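Local coordinates for probable CoA-transferase alpha subunit (Rhodococcus jostii, PDB 6COJ), which binds a spirolactone-bearing coenzyme A thioester and probably serves as the alpha subunit of a CoA-transferase-family enzyme, at residues A[16-20]-A[188-192]; A[90-94]-A[263-268]; A[111-115]-A[147-151]; A[214-220]-A[244-250]. The protein carries 1 engineered substitution. All blocks are in the same frame, centred on the assembly; numbering follows the deposited sequence.

Overall arrangement
Contacts 3 and 4 lie at the outer strands of the seven-stranded parallel sheet, 111-114 and 244-247, with centres 33 Å apart on opposite sides of the chain's centre. Contact 3 is buried and relies on aromatic rings packed against a strand, whereas contact 4 is partly buried and held chiefly by backbone bonds between neighbouring strands. Contact 1 is a surface contact of loops, rich in charge and sulfate-bound; it touches contact 4, where a backbone hydrogen bond joins Lys19 to Val245. Contact 2, partly buried, joins a loop near the coenzyme A thioester to helix 265-274 through two side-chain hydrogen bonds, with a salt-bridge network alongside, and its nearest atoms are about 7 Å from contact 4.

Contact 1: A[16-20]-A[188-192]; sequences KRDKR and DKHGN. With SO4 (sulfate ion), chain D; SO4 (sulfate ion), chain C.
Lys19 has CG opposite its carbonyl carbon (chi1 -56°) and then runs extended, which carries NZ to His190 O at 2.9 Å. The His190 side chain leaves with chi1 -48°, turning its ring back so that ND1 donates to Arg17 O (3.0 Å); the bond lies in the imidazole plane but meets the carbonyl from above its own plane. Lys189 CG covers one face of this ring, and Lys16 CD sits centrally over the other in a CH-pi contact. Beside it, Lys19 N donates to Lys189 O at 2.9 Å. The alkyl chain of Lys189 also crosses a face of the Arg20 guanidinium, whose NE and NH2 grip Asp18 side-on. Arg20 NH1 and NH2 bind one sulfate, and Lys189 NZ the other (2.8 Å to O1). Lys19 NZ further bonds Val242 O and an acidic side chain of another protein chain, and a methionine in its place would probably leave that acid without its charged mate and His190 O without this donor. The N-terminal loop is thereby fastened to the tip of the beta hairpin formed by strands 186-187 and 193-194, a type I turn from Asp188 to Gly191 with an Asx turn at Asp188.

Contact 2: A[90-94]-A[263-268]; sequences SLDSA and RDEKFQ
The Arg263 guanidinium has Leu91 O and Asp92 CB over one face, while Glu265 lies at its edge, nearly in plane. The carbonyl oxygen stands 4.0 Å above that plane, displaced toward the rim, and Asp92 CB approaches NH2 to 3.5 Å. At the edge, Arg263 NH1 donates to Glu265 OE1 (2.9 Å), forming a salt bridge, and NH2 donates to Ser43 O. The Asp92 carboxylate meets the arginine differently: OD2 is a long 3.8 Å from NH2 and well out of the guanidinium plane, so charge attraction alone operates, and the firmer partners of OD2 are Ser43 N and Arg44 NE. The Glu265 carboxylate serves both segments, OE1 taking Arg263 and OE2 Ser93. Its chain bends at chi2 (-76°), which brings the carboxylate round to Ser93, and OE2 accepts from Ser93 OG on its syn lone pair at 2.7 Å. All this happens at the start of helix 265-274, where Asp264 is the N-cap and its OD1 accepts from Phe267 N; the facing loop begins with an ST turn at Ser90. One turn into the helix, Gln268 reaches across with an extended chain, and NE2 donates to Leu91 O (3.0 Å, N-H...O 153°) while also touching Leu91 CB. Its OE1 bonds Ser43 OG. A leucine in place of Arg263 would probably leave Glu265 OE1 and Ser43 O without their arginine donors, with Asp92 losing one of its neighbouring positive charges. The side chain of Asp92 is about 7 Å from the bound coenzyme A thioester.

Contact 3: A[111-115]-A[147-151]; sequences AVREM and FWGDE
Phe147 and Trp148, at the C-terminal end of helix 144-148, pack against residues 112-115 in a buried helix-to-strand contact along strand 111-114, an outer strand of the large parallel sheet. The Phe147 ring has Glu114 CB centrally over one face, 3.7 Å from its centroid, and Val112 CG2 touches CD1 obliquely at 3.7 Å. Glu114 runs on extended, with its CG opposite the backbone N (chi1 -177°), which carries the carboxylate out past the CE2-CZ rim, above the ring plane, the two planes 33° apart; OE1 is bonded to Tyr86 OH and OE2 to a polar side chain of another protein chain. Trp148 is met from two directions. Arg113 CB lies over the five-membered ring, while at the edge NE1 donates to Glu114 O (3.0 Å), in the indole plane but above that of the carbonyl. Met115 also lies at the edge, its CE 3.7 Å from CZ2 and its sulfur in a Met-aromatic contact. Beyond the helix end, Arg113 NE forms a salt bridge with Glu151 OE1 (2.8 Å), approaching from above the carboxylate plane, and a water links NH2 to the same oxygen. Arg113 NH1 turns back to Val112 O. Glu151 OE1 also pairs with Lys83 and OE2 with Tyr85 OH; with two positive groups on one oxygen, this carboxylate probably remains ionised.

Contact 4: A[214-220]-A[244-250]; sequences FVSVERV and GVVEAPN
Val215 and Val246 are joined in the closely packed half of this contact, where strands 214-217 and 244-247 run parallel, their axes 4.6 Å apart at closest approach. Four backbone bonds alternate between them: Val215 N to Gly244 O, Val246 N to Val215 O, Val217 N to Val246 O and Ala248 N to Val217 O, with CA-H...O contacts adding to them, among them Ser216 CA to Val246 O at 3.1 Å. On one sheet face, the absence of a side chain at Gly244 allows the Phe214 ring to press close, CD1 being 3.9 Å from Gly244 CA; Ser216 and Val246 follow on this face, and helix 23-28 covers Phe214 and Val246. On the other face Val215 CG1 and Val245 CG2 lie side by side at 4.0 Å, and Val220 CG2 closes over Val245 CG1.

Toward the ends of the strands side-chain bonds take over. Exposed Glu247, the last residue of its strand, extends (chi1 -172°, CG opposite its backbone N) beside Val220, so that OE2 accepts from Val220 N at 2.9 Å, well above the carboxylate plane. Glu218 bends at chi2, and its OE2 takes Asn250 N on the syn side at 2.8 Å; OE1 is bonded to Tyr261 OH and His183 NE2. Exposed Pro249 merely rests on Glu218 O through its ring carbons. Parallel neighbours linked by a chain that includes helix 223-229, at the margin of a seven-stranded sheet, are characteristic of the Rossmann-like alpha/beta architecture of CoA transferases.

Contact 1: A[16-20]-A[188-192]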
loop_
_atom_site.group_PDB
_atom_site.type_symbol
_atom_site.label_atom_id
_atom_site.label_comp_id
_atom_site.label_asym_id
_atom_site.label_seq_id
_atom_site.Cartn_x
_atom_site.Cartn_y
_atom_site.Cartn_z
ATOM N N LYS A 16 10.043 -25.528 -11.757
ATOM C CA LYS A 16 10.199 -24.084 -11.767
ATOM C C LYS A 16 11.673 -23.730 -11.932
ATOM O O LYS A 16 12.565 -24.500 -11.570
ATOM C CB LYS A 16 9.696 -23.489 -10.453
ATOM C CG LYS A 16 8.211 -23.721 -10.165
ATOM C CD LYS A 16 7.853 -23.226 -8.765
ATOM C CE LYS A 16 6.413 -23.551 -8.387
ATOM N NZ LYS A 16 6.161 -25.024 -8.291
ATOM N N ARG A 17 11.930 -22.544 -12.475
ATOM C CA ARG A 17 13.303 -22.152 -12.773
ATOM C C ARG A 17 14.137 -22.025 -11.499
ATOM O O ARG A 17 13.690 -21.450 -10.503
ATOM C CB ARG A 17 13.332 -20.837 -13.554
ATOM C CG ARG A 17 14.744 -20.499 -14.039
ATOM C CD ARG A 17 14.774 -19.406 -15.096
ATOM N NE ARG A 17 14.491 -18.078 -14.556
ATOM C CZ ARG A 17 15.399 -17.289 -13.992
ATOM N NH1 ARG A 17 16.657 -17.693 -13.879
ATOM N NH2 ARG A 17 15.051 -16.093 -13.540
ATOM N N ASP A 18 15.352 -22.579 -11.535
ATOM C CA ASP A 18 16.322 -22.430 -10.452
ATOM C C ASP A 18 17.073 -21.125 -10.675
ATOM O O ASP A 18 17.846 -21.003 -11.633
ATOM C CB ASP A 18 17.285 -23.615 -10.473
ATOM C CG ASP A 18 18.298 -23.588 -9.333
ATOM O OD1 ASP A 18 18.347 -22.610 -8.560
ATOM O OD2 ASP A 18 19.073 -24.563 -9.223
ATOM N N LYS A 19 16.861 -20.150 -9.791
ATOM C CA LYS A 19 17.401 -18.809 -9.962
ATOM C C LYS A 19 18.669 -18.554 -9.158
ATOM O O LYS A 19 19.160 -17.419 -9.137
ATOM C CB LYS A 19 16.334 -17.775 -9.605
ATOM C CG LYS A 19 15.058 -17.940 -10.414
ATOM C CD LYS A 19 14.014 -16.893 -10.042
ATOM C CE LYS A 19 12.751 -17.108 -10.834
ATOM N NZ LYS A 19 11.653 -16.221 -10.307
ATOM N N ARG A 20 19.221 -19.580 -8.512
ATOM C CA ARG A 20 20.425 -19.389 -7.710
ATOM C C ARG A 20 21.605 -18.984 -8.586
ATOM O O ARG A 20 21.900 -19.639 -9.591
ATOM C CB ARG A 20 20.750 -20.674 -6.948
ATOM C CG ARG A 20 19.787 -20.925 -5.806
ATOM C CD ARG A 20 20.026 -22.274 -5.171
ATOM N NE ARG A 20 19.720 -23.361 -6.092
ATOM C CZ ARG A 20 19.888 -24.646 -5.802
ATOM N NH1 ARG A 20 20.375 -24.998 -4.620
ATOM N NH2 ARG A 20 19.574 -25.575 -6.696
ATOM N N ASP A 188 13.778 -18.863 -1.060
ATOM C CA ASP A 188 13.938 -20.119 -1.776
ATOM C C ASP A 188 14.654 -19.875 -3.109
ATOM O O ASP A 188 14.960 -18.733 -3.475
ATOM C CB ASP A 188 12.605 -20.887 -1.837
ATOM C CG ASP A 188 11.598 -20.319 -2.846
ATOM O OD1 ASP A 188 11.959 -19.456 -3.683
ATOM O OD2 ASP A 188 10.413 -20.702 -2.726
ATOM N N LYS A 189 14.957 -20.966 -3.826
ATOM C CA LYS A 189 15.711 -20.848 -5.070
ATOM C C LYS A 189 14.894 -20.256 -6.200
ATOM O O LYS A 189 15.448 -20.028 -7.282
ATOM C CB LYS A 189 16.278 -22.207 -5.487
ATOM C CG LYS A 189 15.229 -23.256 -5.816
ATOM C CD LYS A 189 15.948 -24.562 -6.127
ATOM C CE LYS A 189 15.006 -25.692 -6.438
ATOM N NZ LYS A 189 15.791 -26.950 -6.634
ATOM N N HIS A 190 13.599 -20.002 -5.983
ATOM C CA HIS A 190 12.733 -19.442 -7.007
ATOM C C HIS A 190 12.454 -17.962 -6.799
ATOM O O HIS A 190 11.777 -17.353 -7.634
ATOM C CB HIS A 190 11.400 -20.196 -7.040
ATOM C CG HIS A 190 11.536 -21.685 -7.044
ATOM N ND1 HIS A 190 12.126 -22.382 -8.075
ATOM C CD2 HIS A 190 11.129 -22.612 -6.145
ATOM C CE1 HIS A 190 12.097 -23.675 -7.801
ATOM N NE2 HIS A 190 11.489 -23.841 -6.638
ATOM N N GLY A 191 12.920 -17.375 -5.699
ATOM C CA GLY A 191 12.698 -15.972 -5.443
ATOM C C GLY A 191 11.614 -15.649 -4.431
ATOM O O GLY A 191 11.439 -14.469 -4.111
ATOM N N ASN A 192 10.853 -16.630 -3.943
ATOM C CA ASN A 192 10.025 -16.348 -2.782
ATOM C C ASN A 192 10.936 -15.957 -1.630
ATOM O O ASN A 192 11.965 -16.602 -1.406
ATOM C CB ASN A 192 9.190 -17.570 -2.428
ATOM C CG ASN A 192 8.231 -17.951 -3.524
ATOM O OD1 ASN A 192 7.404 -17.140 -3.973
ATOM N ND2 ASN A 192 8.349 -19.193 -3.994
HETATM S S SO4 D . 12.331 -28.047 -7.969
HETATM O O1 SO4 D . 13.781 -28.111 -8.120
HETATM O O2 SO4 D . 11.835 -26.796 -8.539
HETATM O O3 SO4 D . 11.731 -29.180 -8.671
HETATM O O4 SO4 D . 11.985 -28.107 -6.551
HETATM S S SO4 C . 20.233 -28.843 -4.881
HETATM O O1 SO4 C . 20.799 -30.188 -4.831
HETATM O O2 SO4 C . 21.312 -27.877 -4.704
HETATM O O3 SO4 C . 19.579 -28.634 -6.172
HETATM O O4 SO4 C . 19.257 -28.684 -3.808
HETATM O O HOH W 1 11.547 -20.251 -10.136
HETATM O O HOH W 2 17.391 -27.216 -8.819
#

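Contact 2: A[90-94]-A[263-268]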
loop_
_atom_site.group_PDB
_atom_site.type_symbol
_atom_site.label_atom_id
_atom_site.label_comp_id
_atom_site.label_asym_id
_atom_site.label_seq_id
_atom_site.Cartn_x
_atom_site.Cartn_y
_atom_site.Cartn_z
ATOM N N SER A 90 22.004 8.669 4.920
ATOM C CA SER A 90 22.316 8.653 6.342
ATOM C C SER A 90 22.966 7.334 6.716
ATOM O O SER A 90 22.597 6.278 6.188
ATOM C CB SER A 90 21.052 8.822 7.193
ATOM O OG SER A 90 21.380 8.836 8.576
ATOM N N LEU A 91 23.936 7.412 7.631
ATOM C CA LEU A 91 24.510 6.231 8.261
ATOM C C LEU A 91 23.741 5.793 9.506
ATOM O O LEU A 91 24.094 4.774 10.102
ATOM C CB LEU A 91 25.985 6.472 8.598
ATOM C CG LEU A 91 26.916 6.761 7.411
ATOM C CD1 LEU A 91 28.350 6.970 7.884
ATOM C CD2 LEU A 91 26.858 5.639 6.384
ATOM N N ASP A 92 22.725 6.557 9.922
ATOM C CA ASP A 92 21.850 6.242 11.055
ATOM C C ASP A 92 22.517 6.402 12.421
ATOM O O ASP A 92 21.856 6.776 13.394
ATOM C CB ASP A 92 21.167 4.879 10.897
ATOM C CG ASP A 92 19.990 4.937 9.945
ATOM O OD1 ASP A 92 19.192 5.895 10.052
ATOM O OD2 ASP A 92 19.864 4.051 9.076
ATOM N N SER A 93 23.817 6.135 12.505
ATOM C CA SER A 93 24.615 6.409 13.689
ATOM C C SER A 93 25.673 7.442 13.336
ATOM O O SER A 93 25.943 7.701 12.159
ATOM C CB SER A 93 25.333 5.150 14.189
ATOM O OG SER A 93 24.553 3.989 13.995
ATOM N N ALA A 94 26.286 8.022 14.366
ATOM C CA ALA A 94 27.381 8.971 14.167
ATOM C C ALA A 94 28.453 8.318 13.295
ATOM O O ALA A 94 28.756 7.143 13.470
ATOM C CB ALA A 94 27.958 9.392 15.503
ATOM N N ARG A 263 23.520 -3.706 13.592
ATOM C CA ARG A 263 24.566 -2.996 12.867
ATOM C C ARG A 263 25.917 -3.229 13.531
ATOM O O ARG A 263 26.032 -3.250 14.757
ATOM C CB ARG A 263 24.253 -1.498 12.842
ATOM C CG ARG A 263 25.259 -0.645 12.061
ATOM C CD ARG A 263 24.833 0.828 12.012
ATOM N NE ARG A 263 23.505 0.982 11.419
ATOM C CZ ARG A 263 22.410 1.311 12.095
ATOM N NH1 ARG A 263 22.475 1.552 13.397
ATOM N NH2 ARG A 263 21.248 1.411 11.465
ATOM N N ASP A 264 26.953 -3.402 12.712
ATOM C CA ASP A 264 28.316 -3.467 13.238
ATOM C C ASP A 264 28.784 -2.030 13.403
ATOM O O ASP A 264 29.390 -1.446 12.503
ATOM C CB ASP A 264 29.218 -4.250 12.296
ATOM C CG ASP A 264 30.590 -4.514 12.888
ATOM O OD1 ASP A 264 30.995 -3.816 13.847
ATOM O OD2 ASP A 264 31.265 -5.437 12.395
ATOM N N GLU A 265 28.459 -1.446 14.564
ATOM C CA GLU A 265 28.694 -0.021 14.783
ATOM C C GLU A 265 30.180 0.310 14.745
ATOM O O GLU A 265 30.586 1.314 14.145
ATOM C CB GLU A 265 28.087 0.409 16.123
ATOM C CG GLU A 265 26.572 0.218 16.239
ATOM C CD GLU A 265 25.789 1.272 15.487
ATOM O OE1 GLU A 265 24.544 1.170 15.447
ATOM O OE2 GLU A 265 26.413 2.198 14.934
ATOM N N LYS A 266 31.007 -0.527 15.380
ATOM C CA LYS A 266 32.444 -0.285 15.389
ATOM C C LYS A 266 33.018 -0.319 13.977
ATOM O O LYS A 266 33.871 0.505 13.626
ATOM C CB LYS A 266 33.136 -1.309 16.293
ATOM C CG LYS A 266 33.037 -1.009 17.795
ATOM C CD LYS A 266 31.789 -1.592 18.430
ATOM C CE LYS A 266 31.218 -0.685 19.510
ATOM N NZ LYS A 266 29.854 -1.072 19.966
ATOM N N PHE A 267 32.558 -1.260 13.145
ATOM C CA PHE A 267 33.099 -1.327 11.794
ATOM C C PHE A 267 32.597 -0.181 10.934
ATOM O O PHE A 267 33.342 0.341 10.098
ATOM C CB PHE A 267 32.819 -2.665 11.114
ATOM C CG PHE A 267 33.624 -2.852 9.860
ATOM C CD1 PHE A 267 34.948 -3.259 9.935
ATOM C CD2 PHE A 267 33.088 -2.558 8.619
ATOM C CE1 PHE A 267 35.708 -3.399 8.792
ATOM C CE2 PHE A 267 33.845 -2.699 7.469
ATOM C CZ PHE A 267 35.163 -3.117 7.557
ATOM N N GLN A 268 31.334 0.214 11.098
ATOM C CA GLN A 268 30.858 1.363 10.336
ATOM C C GLN A 268 31.653 2.614 10.680
ATOM O O GLN A 268 31.990 3.405 9.795
ATOM C CB GLN A 268 29.366 1.597 10.543
ATOM C CG GLN A 268 28.884 2.791 9.742
ATOM C CD GLN A 268 27.386 2.876 9.686
ATOM O OE1 GLN A 268 26.758 2.240 8.848
ATOM N NE2 GLN A 268 26.814 3.677 10.562
#

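Contact 3: A[111-115]-A[147-151]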
loop_
_atom_site.group_PDB
_atom_site.type_symbol
_atom_site.label_atom_id
_atom_site.label_comp_id
_atom_site.label_asym_id
_atom_site.label_seq_id
_atom_site.Cartn_x
_atom_site.Cartn_y
_atom_site.Cartn_z
ATOM N N ALA A 111 25.037 14.327 -10.319
ATOM C CA ALA A 111 23.837 15.132 -10.479
ATOM C C ALA A 111 22.791 14.530 -9.558
ATOM O O ALA A 111 22.603 13.310 -9.551
ATOM C CB ALA A 111 23.347 15.069 -11.925
ATOM N N VAL A 112 22.136 15.359 -8.756
ATOM C CA VAL A 112 21.192 14.845 -7.766
ATOM C C VAL A 112 19.761 15.208 -8.131
ATOM O O VAL A 112 19.473 16.330 -8.570
ATOM C CB VAL A 112 21.523 15.218 -6.304
ATOM C CG1 VAL A 112 22.924 14.722 -5.920
ATOM C CG2 VAL A 112 21.394 16.711 -6.073
ATOM N N ARG A 113 18.867 14.236 -7.944
ATOM C CA ARG A 113 17.433 14.493 -7.907
ATOM C C ARG A 113 16.950 14.150 -6.504
ATOM O O ARG A 113 16.184 13.197 -6.286
ATOM C CB ARG A 113 16.708 13.714 -8.998
ATOM C CG ARG A 113 17.134 14.108 -10.408
ATOM C CD ARG A 113 16.794 15.573 -10.745
ATOM N NE ARG A 113 17.236 15.915 -12.092
ATOM C CZ ARG A 113 18.421 16.443 -12.375
ATOM N NH1 ARG A 113 19.274 16.722 -11.396
ATOM N NH2 ARG A 113 18.739 16.702 -13.635
ATOM N N GLU A 114 17.437 14.931 -5.548
ATOM C CA GLU A 114 17.047 14.811 -4.156
ATOM C C GLU A 114 15.557 15.105 -4.030
ATOM O O GLU A 114 15.015 15.966 -4.732
ATOM C CB GLU A 114 17.879 15.820 -3.355
ATOM C CG GLU A 114 17.660 15.782 -1.861
ATOM C CD GLU A 114 18.692 16.601 -1.115
ATOM O OE1 GLU A 114 19.887 16.487 -1.444
ATOM O OE2 GLU A 114 18.306 17.368 -0.211
ATOM N N MET A 115 14.885 14.370 -3.149
ATOM C CA MET A 115 13.438 14.501 -3.050
ATOM C C MET A 115 12.994 14.188 -1.633
ATOM O O MET A 115 13.736 13.600 -0.843
ATOM C CB MET A 115 12.734 13.580 -4.051
ATOM C CG MET A 115 12.867 12.100 -3.723
ATOM S SD MET A 115 12.179 11.038 -5.017
ATOM C CE MET A 115 13.679 10.575 -5.896
ATOM N N PHE A 147 15.917 21.210 -7.234
ATOM C CA PHE A 147 16.765 20.057 -7.518
ATOM C C PHE A 147 16.406 19.429 -8.861
ATOM O O PHE A 147 17.287 18.961 -9.593
ATOM C CB PHE A 147 16.619 18.998 -6.422
ATOM C CG PHE A 147 17.457 19.240 -5.198
ATOM C CD1 PHE A 147 18.847 19.224 -5.269
ATOM C CD2 PHE A 147 16.859 19.422 -3.960
ATOM C CE1 PHE A 147 19.609 19.428 -4.137
ATOM C CE2 PHE A 147 17.611 19.619 -2.822
ATOM C CZ PHE A 147 19.001 19.621 -2.906
ATOM N N TRP A 148 15.115 19.397 -9.197
ATOM C CA TRP A 148 14.641 18.680 -10.374
ATOM C C TRP A 148 14.393 19.565 -11.579
ATOM O O TRP A 148 14.435 19.066 -12.709
ATOM C CB TRP A 148 13.317 17.989 -10.069
ATOM C CG TRP A 148 13.383 16.823 -9.160
ATOM C CD1 TRP A 148 13.748 16.821 -7.843
ATOM C CD2 TRP A 148 13.013 15.474 -9.481
ATOM N NE1 TRP A 148 13.638 15.549 -7.329
ATOM C CE2 TRP A 148 13.191 14.707 -8.317
ATOM C CE3 TRP A 148 12.567 14.841 -10.649
ATOM C CZ2 TRP A 148 12.920 13.341 -8.280
ATOM C CZ3 TRP A 148 12.316 13.481 -10.615
ATOM C CH2 TRP A 148 12.488 12.748 -9.434
ATOM N N GLY A 149 14.109 20.852 -11.374
ATOM C CA GLY A 149 13.701 21.682 -12.497
ATOM C C GLY A 149 12.542 21.074 -13.266
ATOM O O GLY A 149 11.586 20.543 -12.683
ATOM N N ASP A 150 12.642 21.112 -14.600
ATOM C CA ASP A 150 11.538 20.679 -15.452
ATOM C C ASP A 150 11.354 19.165 -15.479
ATOM O O ASP A 150 10.388 18.690 -16.089
ATOM C CB ASP A 150 11.690 21.240 -16.872
ATOM C CG ASP A 150 10.413 21.107 -17.693
ATOM O OD1 ASP A 150 9.337 21.504 -17.188
ATOM O OD2 ASP A 150 10.484 20.600 -18.834
ATOM N N GLU A 151 12.239 18.397 -14.842
ATOM C CA GLU A 151 12.005 16.964 -14.693
ATOM C C GLU A 151 10.868 16.671 -13.717
ATOM O O GLU A 151 10.318 15.564 -13.738
ATOM C CB GLU A 151 13.293 16.256 -14.248
ATOM C CG GLU A 151 13.223 14.734 -14.362
ATOM C CD GLU A 151 14.497 14.013 -13.965
ATOM O OE1 GLU A 151 15.593 14.625 -13.979
ATOM O OE2 GLU A 151 14.391 12.812 -13.644
HETATM O O HOH W 3 16.715 16.505 -15.512
#

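Contact 4: A[214-220]-A[244-250]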
loop_
_atom_site.group_PDB
_atom_site.type_symbol
_atom_site.label_atom_id
_atom_site.label_comp_id
_atom_site.label_asym_id
_atom_site.label_seq_id
_atom_site.Cartn_x
_atom_site.Cartn_y
_atom_site.Cartn_z
ATOM N N PHE A 214 17.496 -8.760 -8.381
ATOM C CA PHE A 214 18.410 -9.662 -7.693
ATOM C C PHE A 214 18.216 -9.517 -6.194
ATOM O O PHE A 214 18.282 -8.402 -5.663
ATOM C CB PHE A 214 19.850 -9.383 -8.122
ATOM C CG PHE A 214 20.038 -9.558 -9.587
ATOM C CD1 PHE A 214 20.098 -10.823 -10.136
ATOM C CD2 PHE A 214 20.009 -8.456 -10.431
ATOM C CE1 PHE A 214 20.203 -10.991 -11.492
ATOM C CE2 PHE A 214 20.123 -8.616 -11.795
ATOM C CZ PHE A 214 20.216 -9.888 -12.325
ATOM N N VAL A 215 17.938 -10.635 -5.523
ATOM C CA VAL A 215 17.777 -10.667 -4.072
ATOM C C VAL A 215 18.889 -11.526 -3.497
ATOM O O VAL A 215 19.064 -12.682 -3.903
ATOM C CB VAL A 215 16.391 -11.175 -3.628
ATOM C CG1 VAL A 215 16.098 -12.570 -4.151
ATOM C CG2 VAL A 215 16.284 -11.141 -2.110
ATOM N N SER A 216 19.673 -10.952 -2.595
ATOM C CA SER A 216 20.554 -11.757 -1.770
ATOM C C SER A 216 19.823 -12.081 -0.472
ATOM O O SER A 216 19.011 -11.287 0.009
ATOM C CB SER A 216 21.898 -11.050 -1.534
ATOM O OG SER A 216 21.729 -9.767 -0.949
ATOM N N VAL A 217 20.069 -13.275 0.068
ATOM C CA VAL A 217 19.398 -13.714 1.288
ATOM C C VAL A 217 20.428 -14.306 2.235
ATOM O O VAL A 217 21.449 -14.851 1.807
ATOM C CB VAL A 217 18.262 -14.741 1.039
ATOM C CG1 VAL A 217 17.144 -14.118 0.239
ATOM C CG2 VAL A 217 18.810 -15.970 0.330
ATOM N N GLU A 218 20.147 -14.216 3.542
ATOM C CA GLU A 218 21.036 -14.835 4.522
ATOM C C GLU A 218 21.154 -16.339 4.311
ATOM O O GLU A 218 22.222 -16.925 4.534
ATOM C CB GLU A 218 20.566 -14.568 5.954
ATOM C CG GLU A 218 20.596 -13.126 6.413
ATOM C CD GLU A 218 22.021 -12.612 6.538
ATOM O OE1 GLU A 218 22.267 -11.492 6.048
ATOM O OE2 GLU A 218 22.883 -13.341 7.067
ATOM N N ARG A 219 20.063 -16.984 3.916
ATOM C CA ARG A 219 20.035 -18.426 3.748
ATOM C C ARG A 219 18.966 -18.764 2.719
ATOM O O ARG A 219 17.872 -18.188 2.730
ATOM C CB ARG A 219 19.701 -19.120 5.075
ATOM C CG ARG A 219 19.720 -20.642 5.009
ATOM C CD ARG A 219 19.330 -21.262 6.343
ATOM N NE ARG A 219 20.190 -20.806 7.425
ATOM C CZ ARG A 219 21.276 -21.453 7.839
ATOM N NH1 ARG A 219 21.642 -22.589 7.250
ATOM N NH2 ARG A 219 22.005 -20.962 8.841
ATOM N N VAL A 220 19.290 -19.705 1.838
ATOM C CA VAL A 220 18.337 -20.271 0.896
ATOM C C VAL A 220 17.811 -21.561 1.499
ATOM O O VAL A 220 18.593 -22.412 1.947
ATOM C CB VAL A 220 18.988 -20.526 -0.474
ATOM C CG1 VAL A 220 18.017 -21.266 -1.388
ATOM C CG2 VAL A 220 19.389 -19.223 -1.113
ATOM N N GLY A 244 17.090 -13.348 -9.955
ATOM C CA GLY A 244 18.205 -14.118 -9.437
ATOM C C GLY A 244 18.230 -14.065 -7.928
ATOM O O GLY A 244 17.883 -13.050 -7.314
ATOM N N VAL A 245 18.653 -15.181 -7.335
ATOM C CA VAL A 245 18.730 -15.359 -5.887
ATOM C C VAL A 245 20.175 -15.661 -5.519
ATOM O O VAL A 245 20.764 -16.609 -6.048
ATOM C CB VAL A 245 17.822 -16.514 -5.423
ATOM C CG1 VAL A 245 18.004 -16.775 -3.922
ATOM C CG2 VAL A 245 16.374 -16.226 -5.756
ATOM N N VAL A 246 20.738 -14.877 -4.600
ATOM C CA VAL A 246 22.115 -15.058 -4.144
ATOM C C VAL A 246 22.088 -15.423 -2.666
ATOM O O VAL A 246 21.492 -14.706 -1.857
ATOM C CB VAL A 246 22.953 -13.786 -4.361
ATOM C CG1 VAL A 246 24.392 -14.017 -3.893
ATOM C CG2 VAL A 246 22.918 -13.351 -5.828
ATOM N N GLU A 247 22.737 -16.523 -2.309
ATOM C CA GLU A 247 22.898 -16.855 -0.898
ATOM C C GLU A 247 24.119 -16.115 -0.369
ATOM O O GLU A 247 25.246 -16.394 -0.788
ATOM C CB GLU A 247 23.037 -18.362 -0.696
ATOM C CG GLU A 247 23.002 -18.760 0.761
ATOM C CD GLU A 247 22.710 -20.232 0.947
ATOM O OE1 GLU A 247 23.096 -21.029 0.065
ATOM O OE2 GLU A 247 22.081 -20.589 1.966
ATOM N N ALA A 248 23.904 -15.170 0.545
ATOM C CA ALA A 248 24.972 -14.315 1.063
ATOM C C ALA A 248 24.803 -14.142 2.562
ATOM O O ALA A 248 24.259 -13.135 3.038
ATOM C CB ALA A 248 25.003 -12.965 0.342
ATOM N N PRO A 249 25.269 -15.112 3.351
ATOM C CA PRO A 249 25.257 -14.959 4.812
ATOM C C PRO A 249 26.066 -13.744 5.239
ATOM O O PRO A 249 27.161 -13.495 4.728
ATOM C CB PRO A 249 25.899 -16.257 5.322
ATOM C CG PRO A 249 25.925 -17.185 4.149
ATOM C CD PRO A 249 25.912 -16.358 2.912
ATOM N N ASN A 250 25.506 -12.970 6.174
ATOM C CA ASN A 250 26.098 -11.705 6.601
ATOM C C ASN A 250 26.209 -10.719 5.445
ATOM O O ASN A 250 27.047 -9.811 5.474
ATOM C CB ASN A 250 27.450 -11.897 7.313
ATOM C CG ASN A 250 27.654 -10.927 8.472
ATOM O OD1 ASN A 250 26.715 -10.600 9.201
ATOM N ND2 ASN A 250 28.896 -10.470 8.654
#